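PDB 4IX8: tyrosine aminotransferase from Leishmania infantum, which probably catalyses the pyridoxal phosphate-dependent transfer of the amino group of L-tyrosine to 2-oxoglutarate. Local coordinates for residues E160-L165 against D208-A213; A156-G161 against Y181-R186; I362-E367 against V375-N380; A355-H360 against D433-F438. All coordinates share one frame; numbering follows the deposited sequence.

Interaction 1. Residues E160-L165 against D208-A213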
loop_
_atom_site.group_PDB
_atom_site.type_symbol
_atom_site.label_atom_id
_atom_site.label_comp_id
_atom_site.label_asym_id
_atom_site.label_seq_id
_atom_site.Cartn_x
_atom_site.Cartn_y
_atom_site.Cartn_z
ATOM N N GLU A 160 13.871 11.057 11.329
ATOM C CA GLU A 160 14.886 11.461 10.391
ATOM C C GLU A 160 16.154 11.760 11.170
ATOM O O GLU A 160 16.106 12.423 12.189
ATOM C CB GLU A 160 14.375 12.659 9.572
ATOM C CG GLU A 160 15.367 13.138 8.541
ATOM C CD GLU A 160 14.796 13.989 7.421
ATOM O OE1 GLU A 160 13.556 14.089 7.276
ATOM O OE2 GLU A 160 15.636 14.559 6.670
ATOM N N GLY A 161 17.276 11.176 10.762
ATOM C CA GLY A 161 18.534 11.321 11.479
ATOM C C GLY A 161 18.930 10.072 12.259
ATOM O O GLY A 161 20.055 9.949 12.791
ATOM N N ASP A 162 17.986 9.165 12.401
ATOM C CA ASP A 162 18.262 7.869 13.009
ATOM C C ASP A 162 18.920 6.955 11.985
ATOM O O ASP A 162 18.892 7.239 10.772
ATOM C CB ASP A 162 16.979 7.224 13.506
ATOM C CG ASP A 162 16.461 7.878 14.782
ATOM O OD1 ASP A 162 17.272 8.546 15.446
ATOM O OD2 ASP A 162 15.272 7.673 15.153
ATOM N N ASN A 163 19.480 5.855 12.467
ATOM C CA ASN A 163 19.954 4.803 11.576
ATOM C C ASN A 163 19.497 3.410 12.008
ATOM O O ASN A 163 19.154 3.218 13.157
ATOM C CB ASN A 163 21.472 4.870 11.484
ATOM C CG ASN A 163 22.175 4.523 12.815
ATOM O OD1 ASN A 163 22.414 3.339 13.119
ATOM N ND2 ASN A 163 22.600 5.563 13.562
ATOM N N ILE A 164 19.441 2.464 11.063
ATOM C CA ILE A 164 19.237 1.042 11.373
ATOM C C ILE A 164 20.309 0.200 10.702
ATOM O O ILE A 164 20.889 0.617 9.701
ATOM C CB ILE A 164 17.866 0.516 10.933
ATOM C CG1 ILE A 164 17.612 0.820 9.464
ATOM C CG2 ILE A 164 16.762 1.139 11.761
ATOM C CD1 ILE A 164 16.381 0.102 8.951
ATOM N N LEU A 165 20.596 -0.964 11.289
ATOM C CA LEU A 165 21.572 -1.888 10.758
ATOM C C LEU A 165 20.828 -2.857 9.887
ATOM O O LEU A 165 19.935 -3.538 10.363
ATOM C CB LEU A 165 22.347 -2.623 11.866
ATOM C CG LEU A 165 23.155 -1.720 12.813
ATOM C CD1 LEU A 165 24.044 -2.534 13.723
ATOM C CD2 LEU A 165 24.002 -0.788 12.076
ATOM N N ASP A 208 25.481 3.181 17.256
ATOM C CA ASP A 208 25.659 4.378 18.071
ATOM C C ASP A 208 24.325 4.792 18.690
ATOM O O ASP A 208 23.331 4.054 18.594
ATOM C CB ASP A 208 26.297 5.499 17.250
ATOM C CG ASP A 208 25.475 5.904 16.061
ATOM O OD1 ASP A 208 24.210 5.913 16.144
ATOM O OD2 ASP A 208 26.096 6.304 15.058
ATOM N N SER A 209 24.300 5.973 19.297
ATOM C CA SER A 209 23.146 6.449 20.046
ATOM C C SER A 209 21.936 6.641 19.172
ATOM O O SER A 209 20.809 6.663 19.668
ATOM C CB SER A 209 23.498 7.779 20.770
ATOM O OG SER A 209 23.969 8.762 19.853
ATOM N N HIS A 210 22.146 6.745 17.863
ATOM C CA HIS A 210 21.019 6.946 16.938
ATOM C C HIS A 210 20.590 5.662 16.243
ATOM O O HIS A 210 19.730 5.703 15.387
ATOM C CB HIS A 210 21.373 7.962 15.874
ATOM C CG HIS A 210 21.556 9.342 16.387
ATOM N ND1 HIS A 210 20.611 9.988 17.140
ATOM C CD2 HIS A 210 22.590 10.199 16.271
ATOM C CE1 HIS A 210 21.050 11.186 17.462
ATOM N NE2 HIS A 210 22.241 11.344 16.932
ATOM N N THR A 211 21.206 4.530 16.583
ATOM C CA THR A 211 20.868 3.256 15.950
ATOM C C THR A 211 19.594 2.697 16.592
ATOM O O THR A 211 19.588 2.465 17.791
ATOM C CB THR A 211 22.007 2.216 16.140
ATOM O OG1 THR A 211 23.244 2.690 15.595
ATOM C CG2 THR A 211 21.674 0.939 15.526
ATOM N N LYS A 212 18.558 2.403 15.809
ATOM C CA LYS A 212 17.244 2.056 16.354
ATOM C C LYS A 212 16.777 0.631 16.129
ATOM O O LYS A 212 15.808 0.209 16.739
ATOM C CB LYS A 212 16.169 3.002 15.798
ATOM C CG LYS A 212 16.388 4.445 16.220
ATOM C CD LYS A 212 16.262 4.652 17.732
ATOM C CE LYS A 212 17.178 5.766 18.234
ATOM N NZ LYS A 212 16.606 7.116 18.022
ATOM N N ALA A 213 17.436 -0.115 15.253
ATOM C CA ALA A 213 17.003 -1.469 14.961
ATOM C C ALA A 213 18.092 -2.244 14.234
ATOM O O ALA A 213 19.031 -1.671 13.701
ATOM C CB ALA A 213 15.708 -1.445 14.121
#

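Interaction 2. Residues A156-G161 against Y181-R186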
loop_
_atom_site.group_PDB
_atom_site.type_symbol
_atom_site.label_atom_id
_atom_site.label_comp_id
_atom_site.label_asym_id
_atom_site.label_seq_id
_atom_site.Cartn_x
_atom_site.Cartn_y
_atom_site.Cartn_z
ATOM N N ALA A 156 7.393 4.147 12.289
ATOM C CA ALA A 156 6.804 4.216 13.627
ATOM C C ALA A 156 7.927 4.176 14.664
ATOM O O ALA A 156 7.722 4.545 15.808
ATOM C CB ALA A 156 5.799 3.057 13.847
ATOM N N LEU A 157 9.133 3.793 14.253
ATOM C CA LEU A 157 10.246 3.601 15.184
ATOM C C LEU A 157 11.257 4.762 15.124
ATOM O O LEU A 157 11.796 5.218 16.149
ATOM C CB LEU A 157 10.938 2.251 14.874
ATOM C CG LEU A 157 12.057 1.823 15.807
ATOM C CD1 LEU A 157 11.523 1.451 17.200
ATOM C CD2 LEU A 157 12.770 0.676 15.189
ATOM N N CYS A 158 11.560 5.191 13.903
ATOM C CA CYS A 158 12.671 6.105 13.646
ATOM C C CYS A 158 12.180 7.496 13.272
ATOM O O CYS A 158 11.104 7.696 12.695
ATOM C CB CYS A 158 13.557 5.606 12.501
ATOM S SG CYS A 158 14.132 3.936 12.712
ATOM N N ASN A 159 13.002 8.450 13.634
ATOM C CA ASN A 159 12.894 9.794 13.132
ATOM C C ASN A 159 14.016 10.016 12.120
ATOM O O ASN A 159 15.033 9.305 12.123
ATOM C CB ASN A 159 13.038 10.799 14.273
ATOM C CG ASN A 159 11.944 10.662 15.348
ATOM O OD1 ASN A 159 10.751 10.683 15.056
ATOM N ND2 ASN A 159 12.363 10.594 16.606
ATOM N N GLU A 160 13.871 11.057 11.329
ATOM C CA GLU A 160 14.886 11.461 10.391
ATOM C C GLU A 160 16.154 11.760 11.170
ATOM O O GLU A 160 16.106 12.423 12.189
ATOM C CB GLU A 160 14.375 12.659 9.572
ATOM C CG GLU A 160 15.367 13.138 8.541
ATOM C CD GLU A 160 14.796 13.989 7.421
ATOM O OE1 GLU A 160 13.556 14.089 7.276
ATOM O OE2 GLU A 160 15.636 14.559 6.670
ATOM N N GLY A 161 17.276 11.176 10.762
ATOM C CA GLY A 161 18.534 11.321 11.479
ATOM C C GLY A 161 18.930 10.072 12.259
ATOM O O GLY A 161 20.055 9.949 12.791
ATOM N N TYR A 181 12.594 8.320 3.945
ATOM C CA TYR A 181 12.205 8.939 5.171
ATOM C C TYR A 181 13.354 9.579 5.888
ATOM O O TYR A 181 13.194 10.023 7.002
ATOM C CB TYR A 181 11.503 7.929 6.067
ATOM C CG TYR A 181 10.076 7.657 5.626
ATOM C CD1 TYR A 181 9.007 8.437 6.071
ATOM C CD2 TYR A 181 9.801 6.646 4.760
ATOM C CE1 TYR A 181 7.691 8.143 5.652
ATOM C CE2 TYR A 181 8.501 6.356 4.346
ATOM C CZ TYR A 181 7.474 7.086 4.776
ATOM O OH TYR A 181 6.232 6.734 4.303
ATOM N N GLY A 182 14.517 9.629 5.254
ATOM C CA GLY A 182 15.633 10.309 5.859
ATOM C C GLY A 182 16.221 9.525 7.009
ATOM O O GLY A 182 16.956 10.058 7.808
ATOM N N ILE A 183 15.945 8.230 7.043
ATOM C CA ILE A 183 16.606 7.312 7.950
ATOM C C ILE A 183 17.857 6.733 7.258
ATOM O O ILE A 183 17.821 6.471 6.066
ATOM C CB ILE A 183 15.669 6.188 8.333
ATOM C CG1 ILE A 183 14.415 6.754 8.979
ATOM C CG2 ILE A 183 16.351 5.203 9.278
ATOM C CD1 ILE A 183 13.214 5.774 8.905
ATOM N N GLU A 184 18.968 6.559 7.973
ATOM C CA GLU A 184 20.156 5.987 7.365
ATOM C C GLU A 184 20.087 4.467 7.419
ATOM O O GLU A 184 19.916 3.894 8.506
ATOM C CB GLU A 184 21.440 6.431 8.057
ATOM C CG GLU A 184 22.689 5.818 7.442
ATOM C CD GLU A 184 23.956 6.091 8.257
ATOM O OE1 GLU A 184 24.003 7.056 9.079
ATOM O OE2 GLU A 184 24.922 5.300 8.114
ATOM N N CYS A 185 20.254 3.847 6.245
ATOM C CA CYS A 185 20.443 2.389 6.070
ATOM C C CYS A 185 21.913 2.077 6.198
ATOM O O CYS A 185 22.719 2.381 5.327
ATOM C CB CYS A 185 19.921 1.932 4.716
ATOM S SG CYS A 185 19.943 0.130 4.452
ATOM N N ARG A 186 22.284 1.574 7.357
ATOM C CA ARG A 186 23.679 1.339 7.676
ATOM C C ARG A 186 23.928 -0.149 7.520
ATOM O O ARG A 186 23.420 -0.972 8.290
ATOM C CB ARG A 186 24.038 1.822 9.084
ATOM C CG ARG A 186 25.523 1.719 9.404
ATOM C CD ARG A 186 25.869 2.496 10.703
ATOM N NE ARG A 186 25.598 3.939 10.613
ATOM C CZ ARG A 186 25.730 4.808 11.625
ATOM N NH1 ARG A 186 26.094 4.411 12.832
ATOM N NH2 ARG A 186 25.453 6.086 11.430
#

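Interaction 3. Residues I362-E367 against V375-N380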
loop_
_atom_site.group_PDB
_atom_site.type_symbol
_atom_site.label_atom_id
_atom_site.label_comp_id
_atom_site.label_asym_id
_atom_site.label_seq_id
_atom_site.Cartn_x
_atom_site.Cartn_y
_atom_site.Cartn_z
ATOM N N ILE A 362 34.993 -20.808 -15.292
ATOM C CA ILE A 362 34.539 -19.573 -15.943
ATOM C C ILE A 362 34.406 -18.402 -14.986
ATOM O O ILE A 362 33.891 -17.346 -15.364
ATOM C CB ILE A 362 33.175 -19.780 -16.650
ATOM C CG1 ILE A 362 32.238 -20.559 -15.748
ATOM C CG2 ILE A 362 33.361 -20.551 -17.958
ATOM C CD1 ILE A 362 30.786 -20.454 -16.104
ATOM N N GLY A 363 34.840 -18.586 -13.740
ATOM C CA GLY A 363 34.974 -17.474 -12.813
ATOM C C GLY A 363 33.721 -17.162 -12.025
ATOM O O GLY A 363 33.578 -16.052 -11.494
ATOM N N ILE A 364 32.825 -18.150 -11.942
ATOM C CA ILE A 364 31.568 -18.049 -11.194
ATOM C C ILE A 364 31.566 -19.027 -10.025
ATOM O O ILE A 364 31.704 -20.229 -10.209
ATOM C CB ILE A 364 30.340 -18.314 -12.090
ATOM C CG1 ILE A 364 30.161 -17.154 -13.054
ATOM C CG2 ILE A 364 29.046 -18.455 -11.254
ATOM C CD1 ILE A 364 29.193 -17.417 -14.142
ATOM N N SER A 365 31.472 -18.487 -8.819
ATOM C CA SER A 365 31.318 -19.283 -7.614
ATOM C C SER A 365 29.924 -19.027 -7.019
ATOM O O SER A 365 29.318 -17.990 -7.276
ATOM C CB SER A 365 32.421 -18.904 -6.621
ATOM O OG SER A 365 32.258 -19.584 -5.408
ATOM N N MET A 366 29.442 -19.907 -6.160
ATOM C CA MET A 366 28.152 -19.678 -5.573
ATOM C C MET A 366 27.854 -20.644 -4.456
ATOM O O MET A 366 28.155 -21.835 -4.533
ATOM C CB MET A 366 27.063 -19.774 -6.641
ATOM C CG MET A 366 27.080 -21.077 -7.341
ATOM S SD MET A 366 25.799 -21.234 -8.582
ATOM C CE MET A 366 24.499 -21.784 -7.527
ATOM N N GLU A 367 27.187 -20.107 -3.445
ATOM C CA GLU A 367 26.608 -20.899 -2.393
ATOM C C GLU A 367 25.227 -21.348 -2.871
ATOM O O GLU A 367 24.354 -20.529 -3.171
ATOM C CB GLU A 367 26.527 -20.074 -1.112
ATOM C CG GLU A 367 27.854 -19.392 -0.795
ATOM C CD GLU A 367 29.020 -20.401 -0.805
ATOM O OE1 GLU A 367 28.906 -21.431 -0.093
ATOM O OE2 GLU A 367 30.013 -20.208 -1.566
ATOM N N VAL A 375 19.527 -17.072 -6.327
ATOM C CA VAL A 375 20.892 -17.445 -6.103
ATOM C C VAL A 375 21.767 -16.231 -6.377
ATOM O O VAL A 375 21.391 -15.356 -7.160
ATOM C CB VAL A 375 21.265 -18.662 -6.986
ATOM C CG1 VAL A 375 21.388 -18.279 -8.454
ATOM C CG2 VAL A 375 22.516 -19.298 -6.479
ATOM N N MET A 376 22.884 -16.134 -5.658
ATOM C CA MET A 376 23.859 -15.083 -5.886
ATOM C C MET A 376 25.133 -15.680 -6.480
ATOM O O MET A 376 25.810 -16.501 -5.853
ATOM C CB MET A 376 24.168 -14.351 -4.590
ATOM C CG MET A 376 23.126 -13.333 -4.186
ATOM S SD MET A 376 23.068 -11.882 -5.262
ATOM C CE MET A 376 24.179 -10.781 -4.386
ATOM N N LEU A 377 25.477 -15.208 -7.671
ATOM C CA LEU A 377 26.625 -15.689 -8.424
ATOM C C LEU A 377 27.763 -14.749 -8.149
ATOM O O LEU A 377 27.622 -13.554 -8.378
ATOM C CB LEU A 377 26.328 -15.719 -9.907
ATOM C CG LEU A 377 25.038 -16.465 -10.219
ATOM C CD1 LEU A 377 24.778 -16.351 -11.707
ATOM C CD2 LEU A 377 25.136 -17.968 -9.773
ATOM N N LYS A 378 28.875 -15.274 -7.653
ATOM C CA LYS A 378 30.009 -14.422 -7.353
ATOM C C LYS A 378 30.963 -14.387 -8.525
ATOM O O LYS A 378 31.324 -15.437 -9.061
ATOM C CB LYS A 378 30.726 -14.900 -6.115
ATOM C CG LYS A 378 31.870 -14.015 -5.745
ATOM C CD LYS A 378 32.446 -14.472 -4.407
ATOM C CE LYS A 378 33.880 -13.968 -4.188
ATOM N NZ LYS A 378 33.982 -12.505 -4.485
ATOM N N LEU A 379 31.370 -13.186 -8.930
ATOM C CA LEU A 379 32.242 -13.032 -10.092
ATOM C C LEU A 379 33.707 -12.925 -9.753
ATOM O O LEU A 379 34.091 -12.043 -8.993
ATOM C CB LEU A 379 31.844 -11.794 -10.884
ATOM C CG LEU A 379 30.392 -11.782 -11.365
ATOM C CD1 LEU A 379 30.139 -10.465 -12.061
ATOM C CD2 LEU A 379 30.162 -12.984 -12.295
ATOM N N ASN A 380 34.538 -13.813 -10.309
ATOM C CA ASN A 380 35.984 -13.595 -10.252
ATOM C C ASN A 380 36.388 -12.699 -11.417
ATOM O O ASN A 380 36.586 -13.165 -12.539
ATOM C CB ASN A 380 36.772 -14.908 -10.295
ATOM C CG ASN A 380 38.228 -14.739 -9.817
ATOM O OD1 ASN A 380 38.797 -13.641 -9.890
ATOM N ND2 ASN A 380 38.813 -15.819 -9.300
HETATM O O HOH W 1 26.506 -17.391 -3.318
HETATM O O HOH W 2 23.435 -17.785 -3.509
#

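Interaction 4. Residues A355-H360 against D433-F438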
loop_
_atom_site.group_PDB
_atom_site.type_symbol
_atom_site.label_atom_id
_atom_site.label_comp_id
_atom_site.label_asym_id
_atom_site.label_seq_id
_atom_site.Cartn_x
_atom_site.Cartn_y
_atom_site.Cartn_z
ATOM N N ALA A 355 24.045 -25.032 -10.609
ATOM C CA ALA A 355 25.211 -25.757 -10.134
ATOM C C ALA A 355 26.080 -26.109 -11.327
ATOM O O ALA A 355 27.294 -26.170 -11.196
ATOM C CB ALA A 355 24.802 -27.014 -9.369
ATOM N N ARG A 356 25.474 -26.271 -12.496
ATOM C CA ARG A 356 26.242 -26.611 -13.688
ATOM C C ARG A 356 27.289 -25.553 -13.996
ATOM O O ARG A 356 28.324 -25.880 -14.562
ATOM C CB ARG A 356 25.340 -26.797 -14.920
ATOM C CG ARG A 356 24.452 -28.052 -14.908
ATOM C CD ARG A 356 23.623 -28.206 -16.258
ATOM N NE ARG A 356 24.365 -27.596 -17.367
ATOM C CZ ARG A 356 23.855 -26.775 -18.273
ATOM N NH1 ARG A 356 22.563 -26.503 -18.298
ATOM N NH2 ARG A 356 24.649 -26.245 -19.186
ATOM N N LEU A 357 27.055 -24.315 -13.582
ATOM C CA LEU A 357 28.027 -23.237 -13.799
ATOM C C LEU A 357 29.372 -23.499 -13.103
ATOM O O LEU A 357 30.409 -23.009 -13.555
ATOM C CB LEU A 357 27.480 -21.898 -13.297
ATOM C CG LEU A 357 26.361 -21.261 -14.135
ATOM C CD1 LEU A 357 25.744 -20.156 -13.378
ATOM C CD2 LEU A 357 26.867 -20.754 -15.502
ATOM N N LEU A 358 29.354 -24.303 -12.040
ATOM C CA LEU A 358 30.558 -24.607 -11.269
ATOM C C LEU A 358 31.429 -25.687 -11.934
ATOM O O LEU A 358 32.601 -25.846 -11.580
ATOM C CB LEU A 358 30.161 -25.069 -9.874
ATOM C CG LEU A 358 29.336 -24.066 -9.070
ATOM C CD1 LEU A 358 28.864 -24.666 -7.754
ATOM C CD2 LEU A 358 30.134 -22.803 -8.800
ATOM N N GLU A 359 30.872 -26.416 -12.905
ATOM C CA GLU A 359 31.621 -27.483 -13.547
ATOM C C GLU A 359 32.619 -26.944 -14.580
ATOM O O GLU A 359 33.503 -27.663 -14.993
ATOM C CB GLU A 359 30.669 -28.489 -14.206
ATOM C CG GLU A 359 29.746 -29.185 -13.218
ATOM C CD GLU A 359 28.630 -29.996 -13.887
ATOM O OE1 GLU A 359 28.637 -30.194 -15.118
ATOM O OE2 GLU A 359 27.717 -30.432 -13.163
ATOM N N HIS A 360 32.471 -25.685 -14.982
ATOM C CA HIS A 360 33.379 -25.048 -15.946
ATOM C C HIS A 360 34.238 -24.013 -15.233
ATOM O O HIS A 360 33.792 -23.385 -14.265
ATOM C CB HIS A 360 32.605 -24.343 -17.060
ATOM C CG HIS A 360 31.773 -25.253 -17.904
ATOM N ND1 HIS A 360 30.485 -25.632 -17.559
ATOM C CD2 HIS A 360 32.024 -25.832 -19.100
ATOM C CE1 HIS A 360 30.002 -26.428 -18.494
ATOM N NE2 HIS A 360 30.913 -26.562 -19.440
ATOM N N ASP A 433 23.530 -22.157 -20.501
ATOM C CA ASP A 433 24.399 -22.475 -21.638
ATOM C C ASP A 433 24.969 -21.178 -22.211
ATOM O O ASP A 433 26.157 -21.098 -22.511
ATOM C CB ASP A 433 23.650 -23.241 -22.761
ATOM C CG ASP A 433 23.233 -24.664 -22.366
ATOM O OD1 ASP A 433 23.809 -25.214 -21.418
ATOM O OD2 ASP A 433 22.321 -25.241 -23.005
ATOM N N ARG A 434 24.128 -20.149 -22.333
ATOM C CA ARG A 434 24.568 -18.887 -22.930
ATOM C C ARG A 434 25.548 -18.139 -22.040
ATOM O O ARG A 434 26.451 -17.446 -22.524
ATOM C CB ARG A 434 23.371 -18.002 -23.226
ATOM C CG ARG A 434 22.438 -18.572 -24.296
ATOM C CD ARG A 434 21.430 -17.495 -24.677
ATOM N NE ARG A 434 20.192 -18.019 -25.236
ATOM C CZ ARG A 434 19.109 -17.283 -25.475
ATOM N NH1 ARG A 434 19.110 -15.984 -25.198
ATOM N NH2 ARG A 434 18.025 -17.853 -25.997
ATOM N N ILE A 435 25.401 -18.353 -20.740
ATOM C CA ILE A 435 26.260 -17.742 -19.764
ATOM C C ILE A 435 27.637 -18.395 -19.826
ATOM O O ILE A 435 28.664 -17.715 -19.783
ATOM C CB ILE A 435 25.667 -17.890 -18.389
ATOM C CG1 ILE A 435 24.430 -16.998 -18.295
ATOM C CG2 ILE A 435 26.663 -17.443 -17.315
ATOM C CD1 ILE A 435 23.531 -17.314 -17.177
ATOM N N ILE A 436 27.657 -19.716 -19.954
ATOM C CA ILE A 436 28.901 -20.438 -20.108
ATOM C C ILE A 436 29.631 -19.995 -21.353
ATOM O O ILE A 436 30.799 -19.646 -21.322
ATOM C CB ILE A 436 28.631 -21.923 -20.174
ATOM C CG1 ILE A 436 28.154 -22.391 -18.799
ATOM C CG2 ILE A 436 29.869 -22.701 -20.637
ATOM C CD1 ILE A 436 27.620 -23.796 -18.810
ATOM N N GLU A 437 28.932 -20.034 -22.466
ATOM C CA GLU A 437 29.493 -19.581 -23.717
ATOM C C GLU A 437 29.968 -18.141 -23.573
ATOM O O GLU A 437 31.022 -17.771 -24.063
ATOM C CB GLU A 437 28.446 -19.725 -24.805
ATOM C CG GLU A 437 28.775 -19.098 -26.117
ATOM C CD GLU A 437 27.519 -18.957 -26.928
ATOM O OE1 GLU A 437 26.835 -19.993 -27.090
ATOM O OE2 GLU A 437 27.186 -17.818 -27.339
ATOM N N PHE A 438 29.195 -17.333 -22.870
ATOM C CA PHE A 438 29.515 -15.923 -22.737
ATOM C C PHE A 438 30.818 -15.711 -21.958
ATOM O O PHE A 438 31.663 -14.887 -22.325
ATOM C CB PHE A 438 28.371 -15.214 -22.041
ATOM C CG PHE A 438 28.687 -13.818 -21.625
ATOM C CD1 PHE A 438 28.622 -12.789 -22.530
ATOM C CD2 PHE A 438 29.026 -13.538 -20.342
ATOM C CE1 PHE A 438 28.893 -11.511 -22.159
ATOM C CE2 PHE A 438 29.296 -12.248 -19.965
ATOM C CZ PHE A 438 29.236 -11.240 -20.883
#

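Interaction 1. Residues E160-L165 against D208-A213
The side-chain amide of N163 is held between T211 and D208. T211 OG1 donates to N163 OD1 at 2.7 Å, in the carbonyl plane and on a lone pair. On the other side of the amide, N163 ND2 donates to D208 OD1 at 3.1 Å. The carboxylate oxygen lies in the amide plane, but the two planes stand 82° apart. CG of N163 sits between its backbone N and carbonyl carbon (chi1 67°), which brings the amide over the D208-T211 turn.

The backbones pair as parallel strands, with N163 bridged to T211. N163 N bonds to H210 O at 2.9 Å, K212 N to N163 O at 2.8 Å, and L165 N to A213 O at 3.0 Å. Beside them, I164 CG2 packs on A213 CB at 3.7 Å. K212 NZ and D162 OD1 form a salt bridge (3.0 Å), though its hydrogen bond is weak. D162 OD2 takes the backbone N of N159.

The next shell fixes the partners. D208 OD1 also accepts from H210 N, closing an Asx turn, and the two donors reach it from opposite faces. D208 OD2 is bound by R186. T211 OG1 accepts from D208 N at 2.8 Å. The hydroxyl thus acts as acceptor and donor at once. The N163 amide has its oxygen on a donor and its nitrogen on an acceptor, and this sets which way round it lies.

Interaction 2. Residues A156-G161 against Y181-R186
G161 and G182 meet backbone to backbone. G161 N donates to G182 O at 3.2 Å, with an N-H...O angle of 160°. This is the one hydrogen bond between 156-161 and 181-186.

The side chain of E160 lies along the backbone at Y181 and G182. Its CG is turned opposite the backbone N (chi1 -179°) and the chain stays extended beyond it. CG comes to 3.5 Å from G182 O, and CB to 3.9 Å from Y181 O. G182 has no side chain, and E160 CG passes 3.9 Å from its CA. The carboxylate runs on to a salt bridge with R48.

The apolar part of the contact is C158 against I183. CG1 of I183 is anti to the carbonyl carbon, beside the backbone N (chi1 -58°), and a nearly extended chi2 carries CD1 to 3.6 Å from C158 CB. CG1 of I183 backs this up, 3.8 Å from the same CB. C158 also touches I164, and I183 touches C178, so both belong to the buried layer beside the sheet. N159 points away from 181-186; its OD1 accepts from K44 N of the second subunit.

Further along, R186 grips E184 side-on. R186 NE donates to E184 OE2 and NH2 to E184 OE1, each at 2.9 Å and from above the carboxylate plane.

G182 closes helix 173-181 with a Schellman motif and positive phi. The chain then enters strand 184-191, parallel to its neighbour 163-168. This is a beta-alpha-beta crossover, as in the large cofactor-binding domain of fold-type I aminotransferases.

Interaction 3. Residues I362-E367 against V375-N380
M366 lays its long side chain alongside L377, the two pointing the same way. Its SD rests on L377 CD2 at 3.5 Å. CE goes further, to 3.3 Å from V375 CG2, a short and doubtful approach. The chain bends only at its last torsion (chi3 -85°), which swings the methyl toward V375. M366 CB fits against M376 O. L358 and Y354 also pack on M366.

I364 makes the next bump. The I364 and L377 side chains meet at a slant, with I364 CG2 4.1 Å from L377 CB, while CG1 reaches L379 CD2 at 4.2 Å. I364 therefore lies between two leucines of the longer strand, and I435 and C439 of helix 425-442 pack on it. The two strands form an antiparallel beta hairpin, and 364-365 is the edge strand, within this chain, of the five-stranded sheet of the small domain. S365 and K378 are a hydrogen-bonded pair on the other face of the sheet. S365 N bonds to K378 O at 3.1 Å, and K378 N to S365 O at 2.8 Å. I364 and L379 form the non-hydrogen-bonded pair.

At one end N380 N makes a straight bond to G363 O (2.7 Å, 178°), and N380 CB sits against the same oxygen. At the other end the strands part and two waters fill the gap. One links E367 N to M376 O; the second links E367 O to M376 N.

Interaction 4. Residues A355-H360 against D433-F438
I436 presents two branches to the imidazole of H360, and the side chains cross at about a right angle. CG2 stands over the ring face, 4.0 Å from its centroid and 6° off the normal, a CH-pi contact. CD1 approaches CE1 of H360 at 3.6 Å. The contact buries H360 ND1 without a polar partner in the model.

L357 comes in beside them. Its CD2 touches I435 CG2 at 3.8 Å and I436 CG1 at 3.9 Å, so one methyl meets two successive helix residues. L357 lies roughly perpendicular to I435 and oblique to I436.

R356 and D433 make the polar side. R356 NH2 donates to D433 OD1 at 2.6 Å, in a salt bridge. The oxygen lies at the guanidinium edge, near its plane, but the two flat groups are turned 56° apart. A bend at chi3 (29°) brings the guanidinium round to the aspartate. R356 NH1 has a weak bond to N429 OD1.

The contact packs the loop after helix 337-355 against the C-terminal helix 425-442. V432 of that helix touches both R356 and L357, and the loop then leads into strand 364-365.

From the N terminus, helix 145-157 ends where interactions 1 and 2 both start; they share E160 and G161. Interaction 2 closes the shorter loop, at 181-186. Interaction 1 closes a longer one, at 208-213. The two loops overlap, and neither encloses the other. Strand 163-168 has neighbours 184-191 and 211-217 on its two sides in the eight-stranded sheet. The others come later. Interaction 4 opens at 355-360 and closes only at 433-438, and the hairpin of interaction 3 falls within that span. These two touch through L358 and I362. From interactions 1 and 2, centre to centre, interaction 3 lies about 33 Å away and interaction 4 about 42 Å, round the five-stranded sheet.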